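Side-chain contacts in serine protease inhibitor 2 (Anopheles gambiae, PDB 3PZF), which inhibits the clip-domain serine proteases CLIPB9, CLIPB10 and CLIPB4 and so restrains the melanization immune response in mosquito hemolymph: residues Arg21-Glu24 against Phe25-Phe29; Asp81-Asp84 against His85-Tyr89; Pro253-Thr256 against Val257-Leu261. One frame throughout, in Å; residues are numbered along the deposited sequence.

Contact 1: residues Arg21-Glu24 against Phe25-Phe29; sequences RQNE and FDLMF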
ATOM      1  N   ARG A  21      14.121  -7.397  -3.305  1.00 28.56           N
ATOM      2  CA  ARG A  21      12.711  -7.068  -3.456  1.00 26.96           C
ATOM      3  C   ARG A  21      12.325  -6.870  -4.921  1.00 31.08           C
ATOM      4  O   ARG A  21      13.040  -6.197  -5.668  1.00 34.42           O
ATOM      5  CB  ARG A  21      12.451  -5.780  -2.689  1.00 24.19           C
ATOM      6  CG  ARG A  21      12.702  -5.953  -1.205  1.00 26.58           C
ATOM      7  CD  ARG A  21      12.756  -4.603  -0.466  1.00 25.67           C
ATOM      8  NE  ARG A  21      13.046  -4.819   0.946  1.00 25.22           N
ATOM      9  CZ  ARG A  21      14.259  -5.061   1.440  1.00 33.10           C
ATOM     10  NH1 ARG A  21      15.329  -5.113   0.631  1.00 27.36           N
ATOM     11  NH2 ARG A  21      14.402  -5.268   2.741  1.00 28.36           N
ATOM     12  N   GLN A  22      11.192  -7.428  -5.331  1.00 29.30           N
ATOM     13  CA  GLN A  22      10.666  -7.149  -6.671  1.00 23.76           C
ATOM     14  C   GLN A  22       9.796  -5.884  -6.585  1.00 27.21           C
ATOM     15  O   GLN A  22       8.566  -5.939  -6.728  1.00 28.89           O
ATOM     16  CB  GLN A  22       9.845  -8.334  -7.200  1.00 33.15           C
ATOM     17  CG  GLN A  22      10.685  -9.569  -7.423  1.00 54.37           C
ATOM     18  CD  GLN A  22       9.910 -10.718  -8.031  1.00 68.69           C
ATOM     19  OE1 GLN A  22      10.375 -11.856  -8.009  1.00 73.09           O
ATOM     20  NE2 GLN A  22       8.727 -10.432  -8.580  1.00 66.72           N
ATOM     21  N   ASN A  23      10.440  -4.746  -6.338  1.00 21.80           N
ATOM     22  CA  ASN A  23       9.696  -3.540  -5.998  1.00 24.39           C
ATOM     23  C   ASN A  23       9.890  -2.437  -7.023  1.00 25.89           C
ATOM     24  O   ASN A  23       9.598  -1.274  -6.744  1.00 23.48           O
ATOM     25  CB  ASN A  23      10.074  -3.042  -4.591  1.00 21.79           C
ATOM     26  CG  ASN A  23      11.559  -2.721  -4.468  1.00 25.49           C
ATOM     27  OD1 ASN A  23      12.347  -2.992  -5.396  1.00 25.78           O
ATOM     28  ND2 ASN A  23      11.961  -2.190  -3.318  1.00 26.52           N
ATOM     29  N   GLU A  24      10.335  -2.803  -8.227  1.00 25.63           N
ATOM     30  CA  GLU A  24      10.543  -1.812  -9.280  1.00 26.63           C
ATOM     31  C   GLU A  24       9.265  -1.033  -9.575  1.00 29.44           C
ATOM     32  O   GLU A  24       9.254   0.197  -9.574  1.00 30.83           O
ATOM     33  CB  GLU A  24      11.040  -2.493 -10.571  1.00 36.14           C
ATOM     34  CG  GLU A  24      12.428  -3.139 -10.467  1.00 51.15           C
ATOM     35  CD  GLU A  24      12.427  -4.532  -9.820  1.00 56.94           C
ATOM     36  OE1 GLU A  24      11.345  -5.160  -9.684  1.00 39.55           O
ATOM     37  OE2 GLU A  24      13.528  -4.998  -9.455  1.00 64.83           O
ATOM     38  N   PHE A  25       8.188  -1.751  -9.858  1.00 22.62           N
ATOM     39  CA  PHE A  25       6.906  -1.110 -10.136  1.00 22.98           C
ATOM     40  C   PHE A  25       6.429  -0.359  -8.886  1.00 23.24           C
ATOM     41  O   PHE A  25       5.991   0.781  -8.972  1.00 27.14           O
ATOM     42  CB  PHE A  25       5.831  -2.119 -10.535  1.00 24.17           C
ATOM     43  CG  PHE A  25       4.464  -1.499 -10.609  1.00 24.80           C
ATOM     44  CD1 PHE A  25       4.079  -0.780 -11.727  1.00 32.26           C
ATOM     45  CD2 PHE A  25       3.626  -1.517  -9.509  1.00 24.49           C
ATOM     46  CE1 PHE A  25       2.840  -0.157 -11.775  1.00 27.28           C
ATOM     47  CE2 PHE A  25       2.397  -0.890  -9.539  1.00 31.10           C
ATOM     48  CZ  PHE A  25       2.001  -0.205 -10.679  1.00 30.17           C
ATOM     49  N   ASP A  26       6.531  -1.002  -7.725  1.00 21.03           N
ATOM     50  CA  ASP A  26       6.061  -0.385  -6.462  1.00 19.91           C
ATOM     51  C   ASP A  26       6.651   1.004  -6.274  1.00 19.02           C
ATOM     52  O   ASP A  26       5.911   1.977  -6.051  1.00 21.45           O
ATOM     53  CB  ASP A  26       6.449  -1.256  -5.260  1.00 19.85           C
ATOM     54  CG  ASP A  26       5.967  -2.699  -5.412  1.00 20.84           C
ATOM     55  OD1 ASP A  26       6.411  -3.363  -6.368  1.00 22.63           O
ATOM     56  OD2 ASP A  26       5.197  -3.170  -4.554  1.00 24.49           O
ATOM     57  N   LEU A  27       7.981   1.098  -6.354  1.00 18.69           N
ATOM     58  CA  LEU A  27       8.672   2.360  -6.145  1.00 24.30           C
ATOM     59  C   LEU A  27       8.316   3.396  -7.206  1.00 28.31           C
ATOM     60  O   LEU A  27       8.113   4.553  -6.876  1.00 25.83           O
ATOM     61  CB  LEU A  27      10.182   2.135  -6.084  1.00 23.70           C
ATOM     62  CG  LEU A  27      10.599   1.271  -4.889  1.00 23.44           C
ATOM     63  CD1 LEU A  27      12.100   0.988  -4.846  1.00 23.32           C
ATOM     64  CD2 LEU A  27      10.158   1.960  -3.600  1.00 23.55           C
ATOM     65  N   MET A  28       8.236   2.981  -8.466  1.00 27.21           N
ATOM     66  CA  MET A  28       7.789   3.882  -9.537  1.00 27.34           C
ATOM     67  C   MET A  28       6.396   4.458  -9.258  1.00 26.60           C
ATOM     68  O   MET A  28       6.165   5.664  -9.369  1.00 26.12           O
ATOM     69  CB  MET A  28       7.812   3.138 -10.889  1.00 31.70           C
ATOM     70  CG  MET A  28       7.309   3.956 -12.073  1.00 48.94           C
ATOM     71  SD  MET A  28       7.204   2.996 -13.625  1.00 49.33           S
ATOM     72  CE  MET A  28       6.090   1.675 -13.162  1.00 51.37           C
ATOM     73  N   PHE A  29       5.458   3.613  -8.852  1.00 25.09           N
ATOM     74  CA  PHE A  29       4.088   4.063  -8.669  1.00 23.74           C
ATOM     75  C   PHE A  29       3.959   4.938  -7.403  1.00 20.24           C
ATOM     76  O   PHE A  29       3.223   5.917  -7.374  1.00 23.36           O
ATOM     77  CB  PHE A  29       3.165   2.849  -8.535  1.00 23.71           C
ATOM     78  CG  PHE A  29       1.709   3.187  -8.578  1.00 26.27           C
ATOM     79  CD1 PHE A  29       1.109   3.563  -9.774  1.00 24.52           C
ATOM     80  CD2 PHE A  29       0.928   3.107  -7.429  1.00 23.86           C
ATOM     81  CE1 PHE A  29      -0.252   3.869  -9.817  1.00 24.14           C
ATOM     82  CE2 PHE A  29      -0.429   3.395  -7.467  1.00 23.09           C
ATOM     83  CZ  PHE A  29      -1.014   3.781  -8.662  1.00 27.74           C
TER
HETATM   84  O   HOH W   1       7.820  -4.600  -9.450  1.00 34.68           O
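Gln22 meets the first turn of the helix through its backbone, not its side chain. Its carbonyl accepts from a water that lies 3.1 Å from Gln22 O and itself accepts from Phe25 N at 2.9 Å, so an amide of the opening turn, which has no earlier helical carbonyl to bind, is satisfied through solvent. Asp26 OD1 comes within 3.3 Å of Asn23 CA; this carboxylate oxygen is engaged by Lys49 of helix 45-58 in a salt bridge.

Asn23 stands at the N-cap position, yet its side chain makes no capping bond. With CG between the backbone N and the carbonyl carbon (chi1 59°), Asn23 CG is carried to Leu27, where it lies 3.8 Å from Leu27 CD1 in van der Waals contact. The Asn23 carbonyl starts the helical pattern: Leu27 N donates to Asn23 O at 2.9 Å, nearly straight at 173°. One residue on, Met28 N reaches Glu24 O at 3.2 Å, and Met28 CB rests 3.5 Å from that same oxygen. The Asn23 and Leu27 side chains both pack on Leu269 of helix 266-274. The i to i+4 bonds to Asn23 O and Glu24 O mark the N-terminal entry into helix 24-35 of the serpin fold, where a water rather than the Asn23 side chain serves the amide of Phe25.

Contact 2: residues Asp81-Asp84 against His85-Tyr89; sequences DNID and HTRSY
Asn82 and Thr86 are joined by two hydrogen bonds that converge on one backbone oxygen. Thr86 N donates to Asn82 O at 3.0 Å and lies in the carbonyl plane, whereas Thr86 OG1 donates to the same Asn82 O at 3.1 Å from well above that plane, 57° out of it. The hydroxyl gets there because OG1 is anti to its own carbonyl carbon (chi1 -64°), which folds it back over the preceding turn; it is also hydrogen-bonded to Gln79 N, so the hydroxyl links Asn82 O with the backbone at Gln79, just before the segment.

A second doubly gripped carbonyl follows. Ser88 N binds Asp84 O at 3.2 Å, and Ser88 OG reaches Asp84 O at 3.1 Å, the two donors arriving from opposite faces of the carbonyl plane. Between these pairs runs an ordinary helical bond from Arg87 N to Ile83 O.

Asn82 also supplies the N-cap of helix 83-98, its OD1 accepting weakly from two successive amides: 3.4 Å from His85 N to Asn82 OD1, and 3.1 Å with a strongly bent approach from Asp84 N to Asn82 OD1. The cap residue is poorly ordered and both bonds are weak, so the cap is at best a loose one.

Van der Waals contact joins Ile83 to the Arg87 guanidinium. Extended from CG to NE, the arginine chain lays one face of its guanidinium against the isoleucine, with Ile83 CG1 3.9 Å from Arg87 NE and Ile83 CG2 over the centre of that face, 4.3 Å above its plane. Arg87 NE forms a salt bridge with Glu57 of helix 45-58, the helix that Ile83 also touches.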
ATOM      1  N   ASP A  81       5.906 -13.914 -17.681  1.00 74.36           N
ATOM      2  CA  ASP A  81       4.776 -14.109 -18.590  1.00 77.14           C
ATOM      3  C   ASP A  81       4.384 -15.580 -18.669  1.00 78.58           C
ATOM      4  O   ASP A  81       4.195 -16.128 -19.756  1.00 78.98           O
ATOM      5  CB  ASP A  81       5.112 -13.588 -19.989  1.00 84.24           C
ATOM      6  N   ASN A  82       4.281 -16.214 -17.504  1.00 76.48           N
ATOM      7  CA  ASN A  82       3.844 -17.605 -17.396  1.00 74.83           C
ATOM      8  C   ASN A  82       2.801 -17.677 -16.292  1.00 68.44           C
ATOM      9  O   ASN A  82       3.108 -17.415 -15.123  1.00 55.63           O
ATOM     10  CB  ASN A  82       5.019 -18.518 -17.066  1.00 75.07           C
ATOM     11  CG  ASN A  82       4.592 -19.956 -16.818  1.00 81.93           C
ATOM     12  OD1 ASN A  82       3.634 -20.220 -16.093  1.00 80.92           O
ATOM     13  ND2 ASN A  82       5.306 -20.894 -17.427  1.00 87.17           N
ATOM     14  N   ILE A  83       1.568 -18.026 -16.655  1.00 54.70           N
ATOM     15  CA  ILE A  83       0.430 -17.744 -15.786  1.00 44.52           C
ATOM     16  C   ILE A  83       0.405 -18.626 -14.539  1.00 41.41           C
ATOM     17  O   ILE A  83      -0.036 -18.202 -13.469  1.00 34.67           O
ATOM     18  CB  ILE A  83      -0.913 -17.882 -16.535  1.00 40.24           C
ATOM     19  CG1 ILE A  83      -1.941 -16.952 -15.895  1.00 36.95           C
ATOM     20  CG2 ILE A  83      -1.392 -19.312 -16.508  1.00 51.89           C
ATOM     21  CD1 ILE A  83      -1.624 -15.472 -16.090  1.00 39.94           C
ATOM     22  N   ASP A  84       0.887 -19.846 -14.666  1.00 38.81           N
ATOM     23  CA  ASP A  84       0.943 -20.727 -13.506  1.00 40.28           C
ATOM     24  C   ASP A  84       1.845 -20.130 -12.432  1.00 42.55           C
ATOM     25  O   ASP A  84       1.533 -20.195 -11.237  1.00 41.05           O
ATOM     26  CB  ASP A  84       1.495 -22.089 -13.897  1.00 48.36           C
ATOM     27  CG  ASP A  84       1.550 -23.043 -12.723  1.00 64.45           C
ATOM     28  OD1 ASP A  84       0.463 -23.419 -12.230  1.00 68.34           O
ATOM     29  OD2 ASP A  84       2.669 -23.415 -12.293  1.00 76.05           O
ATOM     30  N   HIS A  85       2.981 -19.584 -12.865  1.00 41.23           N
ATOM     31  CA  HIS A  85       3.941 -18.982 -11.944  1.00 40.94           C
ATOM     32  C   HIS A  85       3.338 -17.729 -11.346  1.00 29.73           C
ATOM     33  O   HIS A  85       3.602 -17.387 -10.195  1.00 31.56           O
ATOM     34  CB  HIS A  85       5.216 -18.562 -12.663  1.00 43.89           C
ATOM     35  CG  HIS A  85       6.310 -18.116 -11.737  1.00 58.86           C
ATOM     36  ND1 HIS A  85       6.259 -18.309 -10.370  1.00 56.09           N
ATOM     37  CD2 HIS A  85       7.493 -17.501 -11.982  1.00 70.10           C
ATOM     38  CE1 HIS A  85       7.355 -17.823  -9.815  1.00 59.93           C
ATOM     39  NE2 HIS A  85       8.122 -17.328 -10.771  1.00 64.63           N
ATOM     40  N   THR A  86       2.569 -17.008 -12.159  1.00 35.59           N
ATOM     41  CA  THR A  86       2.032 -15.722 -11.716  1.00 31.85           C
ATOM     42  C   THR A  86       1.036 -15.960 -10.589  1.00 28.78           C
ATOM     43  O   THR A  86       1.088 -15.293  -9.552  1.00 27.80           O
ATOM     44  CB  THR A  86       1.383 -14.952 -12.891  1.00 35.22           C
ATOM     45  OG1 THR A  86       2.395 -14.627 -13.854  1.00 38.53           O
ATOM     46  CG2 THR A  86       0.706 -13.659 -12.432  1.00 25.13           C
ATOM     47  N   ARG A  87       0.142 -16.917 -10.793  1.00 28.47           N
ATOM     48  CA  ARG A  87      -0.830 -17.281  -9.787  1.00 31.20           C
ATOM     49  C   ARG A  87      -0.159 -17.744  -8.498  1.00 34.13           C
ATOM     50  O   ARG A  87      -0.506 -17.255  -7.441  1.00 33.21           O
ATOM     51  CB  ARG A  87      -1.765 -18.357 -10.314  1.00 30.92           C
ATOM     52  CG  ARG A  87      -2.769 -17.807 -11.315  1.00 27.36           C
ATOM     53  CD  ARG A  87      -3.447 -18.962 -12.131  1.00 30.46           C
ATOM     54  NE  ARG A  87      -4.289 -18.395 -13.183  1.00 29.22           N
ATOM     55  CZ  ARG A  87      -4.949 -19.119 -14.090  1.00 31.76           C
ATOM     56  NH1 ARG A  87      -4.880 -20.443 -14.064  1.00 35.70           N
ATOM     57  NH2 ARG A  87      -5.685 -18.515 -15.016  1.00 30.66           N
ATOM     58  N   SER A  88       0.783 -18.681  -8.570  1.00 33.32           N
ATOM     59  CA  SER A  88       1.375 -19.216  -7.345  1.00 31.03           C
ATOM     60  C   SER A  88       2.187 -18.152  -6.623  1.00 30.73           C
ATOM     61  O   SER A  88       2.207 -18.121  -5.408  1.00 33.36           O
ATOM     62  CB  SER A  88       2.227 -20.470  -7.604  1.00 36.45           C
ATOM     63  OG  SER A  88       3.212 -20.225  -8.583  1.00 44.35           O
ATOM     64  N   TYR A  89       2.811 -17.255  -7.377  1.00 30.19           N
ATOM     65  CA  TYR A  89       3.583 -16.158  -6.797  1.00 29.94           C
ATOM     66  C   TYR A  89       2.698 -15.231  -6.000  1.00 28.85           C
ATOM     67  O   TYR A  89       2.953 -14.999  -4.817  1.00 28.83           O
ATOM     68  CB  TYR A  89       4.259 -15.337  -7.902  1.00 33.22           C
ATOM     69  CG  TYR A  89       5.094 -14.185  -7.392  1.00 32.11           C
ATOM     70  CD1 TYR A  89       6.329 -14.424  -6.794  1.00 48.31           C
ATOM     71  CD2 TYR A  89       4.680 -12.878  -7.534  1.00 34.48           C
ATOM     72  CE1 TYR A  89       7.109 -13.396  -6.333  1.00 41.93           C
ATOM     73  CE2 TYR A  89       5.462 -11.819  -7.055  1.00 40.53           C
ATOM     74  CZ  TYR A  89       6.683 -12.101  -6.467  1.00 37.23           C
ATOM     75  OH  TYR A  89       7.494 -11.095  -5.986  1.00 41.09           O
TER

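Contact 3: residues Pro253-Thr256 against Val257-Leu261; sequences PDNT and VNQVL
Gln259 folds back over Thr256, and its side chain meets that residue almost atom by atom. Gln259 CB lies 3.6 Å from Thr256 OG1. The next carbon presses closer, with Gln259 CG at 3.2 Å from Thr256 OG1, a position it takes because CG is anti to its own carbonyl carbon (chi1 -62°). Beyond CG the chain runs extended, bringing Gln259 CD to 3.9 Å from Thr256 N. At the tip, Gln259 OE1 accepts from Thr256 N at 3.0 Å, the N-H...O angle being a bent 144° and the donor tilted from the amide carbonyl plane.

The reverse bond completes a capping box: Gln259 N donates to Thr256 OG1 at 3.1 Å, and nearly straight. Each residue thus offers a backbone N-H to the other's side-chain oxygen, the signature of the N-terminus of helix 257-263. Val260 N donates to Thr256 O, an i to i+4 bond that follows the box.

The same Gln259 OE1 lies 3.1 Å from Asn255 CA and also touches Asn255 CB; the two side chains cross at about a right angle, their amide planes 71° apart. Asn255 ND2 is hydrogen-bonded to the carbonyl of Gly231, while Val257 and Val260 pack against Pro251 at the end of strand 244-251.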
ATOM      1  N   PRO A 253      18.354  17.051   7.414  1.00 28.98           N
ATOM      2  CA  PRO A 253      17.740  18.385   7.416  1.00 32.56           C
ATOM      3  C   PRO A 253      18.050  19.184   6.147  1.00 31.39           C
ATOM      4  O   PRO A 253      17.292  20.077   5.781  1.00 37.23           O
ATOM      5  CB  PRO A 253      18.371  19.062   8.642  1.00 37.56           C
ATOM      6  CG  PRO A 253      18.815  17.943   9.515  1.00 36.69           C
ATOM      7  CD  PRO A 253      19.226  16.831   8.581  1.00 32.86           C
ATOM      8  N   ASP A 254      19.139  18.829   5.481  1.00 33.37           N
ATOM      9  CA  ASP A 254      19.590  19.504   4.271  1.00 47.90           C
ATOM     10  C   ASP A 254      18.730  19.160   3.048  1.00 44.98           C
ATOM     11  O   ASP A 254      18.859  19.798   2.007  1.00 43.15           O
ATOM     12  CB  ASP A 254      21.037  19.088   3.968  1.00 55.00           C
ATOM     13  CG  ASP A 254      22.063  20.119   4.422  1.00 74.15           C
ATOM     14  OD1 ASP A 254      21.736  20.956   5.289  1.00 75.89           O
ATOM     15  OD2 ASP A 254      23.209  20.083   3.909  1.00 73.91           O
ATOM     16  N   ASN A 255      17.864  18.156   3.181  1.00 32.33           N
ATOM     17  CA  ASN A 255      17.160  17.576   2.040  1.00 29.50           C
ATOM     18  C   ASN A 255      15.677  17.500   2.291  1.00 35.01           C
ATOM     19  O   ASN A 255      15.246  17.487   3.433  1.00 34.97           O
ATOM     20  CB  ASN A 255      17.637  16.149   1.777  1.00 29.63           C
ATOM     21  CG  ASN A 255      19.117  16.075   1.472  1.00 48.90           C
ATOM     22  OD1 ASN A 255      19.643  16.881   0.718  1.00 55.07           O
ATOM     23  ND2 ASN A 255      19.795  15.106   2.066  1.00 47.07           N
ATOM     24  N   THR A 256      14.906  17.402   1.214  1.00 40.93           N
ATOM     25  CA  THR A 256      13.456  17.283   1.322  1.00 38.97           C
ATOM     26  C   THR A 256      13.059  15.862   0.998  1.00 30.60           C
ATOM     27  O   THR A 256      13.862  15.093   0.472  1.00 31.04           O
ATOM     28  CB  THR A 256      12.725  18.182   0.306  1.00 36.15           C
ATOM     29  OG1 THR A 256      13.103  17.779  -1.015  1.00 33.23           O
ATOM     30  CG2 THR A 256      13.072  19.653   0.516  1.00 49.97           C
ATOM     31  N   VAL A 257      11.811  15.517   1.291  1.00 28.09           N
ATOM     32  CA  VAL A 257      11.271  14.215   0.894  1.00 28.17           C
ATOM     33  C   VAL A 257      11.368  14.030  -0.617  1.00 29.41           C
ATOM     34  O   VAL A 257      11.709  12.948  -1.099  1.00 26.48           O
ATOM     35  CB  VAL A 257       9.801  14.082   1.347  1.00 30.91           C
ATOM     36  CG1 VAL A 257       9.053  12.996   0.541  1.00 28.39           C
ATOM     37  CG2 VAL A 257       9.744  13.792   2.839  1.00 31.97           C
ATOM     38  N   ASN A 258      11.081  15.086  -1.375  1.00 28.69           N
ATOM     39  CA  ASN A 258      11.154  14.987  -2.828  1.00 31.04           C
ATOM     40  C   ASN A 258      12.578  14.657  -3.308  1.00 30.93           C
ATOM     41  O   ASN A 258      12.764  13.815  -4.187  1.00 33.19           O
ATOM     42  CB  ASN A 258      10.616  16.274  -3.486  1.00 30.85           C
ATOM     43  CG  ASN A 258       9.094  16.221  -3.744  1.00 61.94           C
ATOM     44  OD1 ASN A 258       8.405  17.242  -3.667  1.00 61.43           O
ATOM     45  ND2 ASN A 258       8.573  15.029  -4.049  1.00 54.41           N
ATOM     46  N   GLN A 259      13.589  15.288  -2.715  1.00 29.48           N
ATOM     47  CA  GLN A 259      14.969  14.993  -3.096  1.00 29.62           C
ATOM     48  C   GLN A 259      15.340  13.549  -2.756  1.00 31.59           C
ATOM     49  O   GLN A 259      15.967  12.871  -3.554  1.00 34.24           O
ATOM     50  CB  GLN A 259      15.946  15.988  -2.423  1.00 26.47           C
ATOM     51  CG  GLN A 259      15.681  17.454  -2.864  1.00 40.82           C
ATOM     52  CD  GLN A 259      16.527  18.493  -2.127  1.00 44.14           C
ATOM     53  OE1 GLN A 259      16.760  18.380  -0.928  1.00 43.32           O
ATOM     54  NE2 GLN A 259      16.980  19.510  -2.850  1.00 46.19           N
ATOM     55  N   VAL A 260      14.958  13.082  -1.570  1.00 30.38           N
ATOM     56  CA  VAL A 260      15.248  11.714  -1.177  1.00 27.30           C
ATOM     57  C   VAL A 260      14.499  10.739  -2.120  1.00 30.18           C
ATOM     58  O   VAL A 260      15.052   9.739  -2.588  1.00 30.64           O
ATOM     59  CB  VAL A 260      14.881  11.485   0.308  1.00 22.68           C
ATOM     60  CG1 VAL A 260      15.003  10.005   0.673  1.00 28.69           C
ATOM     61  CG2 VAL A 260      15.763  12.366   1.227  1.00 29.12           C
ATOM     62  N   LEU A 261      13.248  11.053  -2.444  1.00 28.98           N
ATOM     63  CA  LEU A 261      12.496  10.221  -3.392  1.00 24.91           C
ATOM     64  C   LEU A 261      13.220  10.004  -4.729  1.00 31.32           C
ATOM     65  O   LEU A 261      13.316   8.881  -5.217  1.00 31.95           O
ATOM     66  CB  LEU A 261      11.113  10.816  -3.647  1.00 30.18           C
ATOM     67  CG  LEU A 261      10.108  10.528  -2.531  1.00 37.39           C
ATOM     68  CD1 LEU A 261       8.818  11.253  -2.824  1.00 43.31           C
ATOM     69  CD2 LEU A 261       9.839   9.022  -2.383  1.00 32.69           C
TER

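How the contacts relate
From the N terminus, the three contacts come in series, each a short local closure where a helix begins, and none crosses or encloses another. Contact 1 opens helix 24-35, contact 2 opens helix 83-98 and contact 3 turns the chain from strand 244-251 into helix 257-263. Contacts 1 and 2 meet where Gln22 NE2 comes 2.9 Å from Tyr89 OH, though their centres are about 18 Å apart; both also lean on helix 45-58, through Asp26 and Arg87. Contact 3 lies farther off, its nearest atoms about 7 Å from contact 1 and about 21 Å from contact 2, and packs on strands 244-251 and 374-380.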